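Local atomic coordinates of regulatory protein RecX (Lactobacillus reuteri, PDB entry 3D5L), a protein that probably modulates the activity of the recombinase RecA. Residues K101-Q105 with Q106-D110. Numbering follows the deposited sequence.
Sequences KLRGQ and QLIDD
A Schellman motif closes helix 92-104, and through it Leu102 and Arg103 meet Gln106, Leu107 and Ile108 just past the helix end. Gln106 has a positive phi (47°), which turns the chain back over the last helical turn. Two backbone bonds document the closure. Leu107 N reaches Leu102 O at 2.9 Å, nearly straight at the hydrogen (172°) and with the donor tilted moderately from the carbonyl plane. Gln106 N meets Arg103 O at 2.7 Å but comes from above that carbonyl plane, with a clearly bent N-H...O angle.

The apolar contact that accompanies a Schellman motif joins Leu102, whose carbonyl takes the longer (6→1) bond, to Leu107, the residue after the positive-phi one: Leu102 CD2 touches Leu107 CD1 at 3.7 Å, the two side chains crossing at about a right angle, while Leu107 CG lies 3.8 Å from Gln105 CB. Ile108 extends back along the helix end. Its CG1, set between the backbone N and the carbonyl carbon (chi1 56°), packs 3.8 Å from Arg103 CA, and its CD1 lies 4.1 Å from Arg103 CB and 4.2 Å from Leu102 CB. Ile81 of helix 78-87 touches both Leu102 and Ile108, and Leu68 of helix 48-71 touches Leu107. An alanine at Ile108 would lose CG1 and CD1 and is likely to leave a gap beside Arg103, Leu102 and Ile81.

The guanidinium of Arg103 forms a salt bridge, through NH2, with Glu78 at the start of helix 78-87, and Asp109, at the N-cap of helix 110-124, makes a weak bond to His111 N. The chemistry thus divides in two: backbone N-H groups satisfy carbonyls left over at the helix end, while leucine and isoleucine carbons cover that closure and join the reversing chain to the three-helix core.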
# COMPACT_ATOMS: atom_id res chain seq x y z
N LYS A 101 2.42 -7.08 -11.55
CA LYS A 101 1.83 -6.30 -12.63
C LYS A 101 1.58 -4.86 -12.20
O LYS A 101 1.83 -3.93 -12.97
CB LYS A 101 0.52 -6.93 -13.12
CG LYS A 101 -0.17 -6.05 -14.17
CD LYS A 101 -1.26 -6.78 -14.96
CE LYS A 101 -1.77 -5.87 -16.09
NZ LYS A 101 -2.82 -6.49 -16.95
N LEU A 102 1.07 -4.66 -10.99
CA LEU A 102 0.81 -3.32 -10.49
C LEU A 102 2.13 -2.59 -10.29
O LEU A 102 2.25 -1.40 -10.57
CB LEU A 102 0.07 -3.38 -9.15
CG LEU A 102 -1.42 -3.73 -9.19
CD1 LEU A 102 -1.88 -4.06 -7.78
CD2 LEU A 102 -2.21 -2.56 -9.78
N ARG A 103 3.12 -3.33 -9.81
CA ARG A 103 4.45 -2.77 -9.57
C ARG A 103 5.06 -2.34 -10.90
O ARG A 103 5.61 -1.24 -11.02
CB ARG A 103 5.32 -3.84 -8.90
CG ARG A 103 6.44 -3.31 -8.03
CD ARG A 103 7.23 -4.46 -7.45
NE ARG A 103 6.58 -5.11 -6.31
CZ ARG A 103 6.54 -6.43 -6.13
NH1 ARG A 103 7.11 -7.24 -7.01
NH2 ARG A 103 5.96 -6.94 -5.04
N GLY A 104 4.93 -3.20 -11.91
CA GLY A 104 5.45 -2.87 -13.23
C GLY A 104 4.82 -1.62 -13.81
O GLY A 104 5.49 -0.87 -14.53
N GLN A 105 3.54 -1.38 -13.51
CA GLN A 105 2.85 -0.18 -14.00
C GLN A 105 3.06 0.93 -12.99
O GLN A 105 2.52 2.03 -13.12
CB GLN A 105 1.36 -0.45 -14.17
CG GLN A 105 0.99 -1.52 -15.19
CD GLN A 105 1.46 -1.18 -16.60
OE1 GLN A 105 2.65 -1.24 -16.91
NE2 GLN A 105 0.52 -0.81 -17.46
N GLN A 106 3.86 0.61 -11.98
CA GLN A 106 4.19 1.51 -10.89
C GLN A 106 2.97 2.22 -10.30
O GLN A 106 2.92 3.45 -10.19
CB GLN A 106 5.24 2.55 -11.31
CG GLN A 106 6.19 2.90 -10.17
CD GLN A 106 6.84 1.66 -9.55
OE1 GLN A 106 7.51 0.88 -10.23
NE2 GLN A 106 6.64 1.47 -8.24
N LEU A 107 2.00 1.41 -9.92
CA LEU A 107 0.78 1.92 -9.31
C LEU A 107 0.94 1.77 -7.80
O LEU A 107 0.11 2.23 -7.02
CB LEU A 107 -0.41 1.14 -9.84
CG LEU A 107 -0.56 1.32 -11.36
CD1 LEU A 107 -1.70 0.47 -11.89
CD2 LEU A 107 -0.80 2.78 -11.66
N ILE A 108 2.03 1.11 -7.41
CA ILE A 108 2.37 0.93 -6.00
C ILE A 108 3.86 1.27 -5.85
O ILE A 108 4.66 0.96 -6.73
CB ILE A 108 2.10 -0.50 -5.51
CG1 ILE A 108 2.84 -1.51 -6.37
CG2 ILE A 108 0.60 -0.77 -5.52
CD1 ILE A 108 2.64 -2.95 -5.90
N ASP A 109 4.22 1.91 -4.74
CA ASP A 109 5.60 2.32 -4.52
C ASP A 109 5.83 2.55 -3.02
O ASP A 109 5.52 3.63 -2.51
CB ASP A 109 5.87 3.61 -5.29
CG ASP A 109 7.34 3.99 -5.32
OD1 ASP A 109 8.15 3.33 -4.65
OD2 ASP A 109 7.67 4.96 -6.03
N ASP A 110 6.37 1.55 -2.34
CA ASP A 110 6.61 1.63 -0.89
C ASP A 110 7.66 2.65 -0.49
O ASP A 110 7.64 3.17 0.63
CB ASP A 110 6.99 0.26 -0.34
CG ASP A 110 5.79 -0.63 -0.10
OD1 ASP A 110 4.69 -0.25 -0.54
OD2 ASP A 110 5.95 -1.72 0.52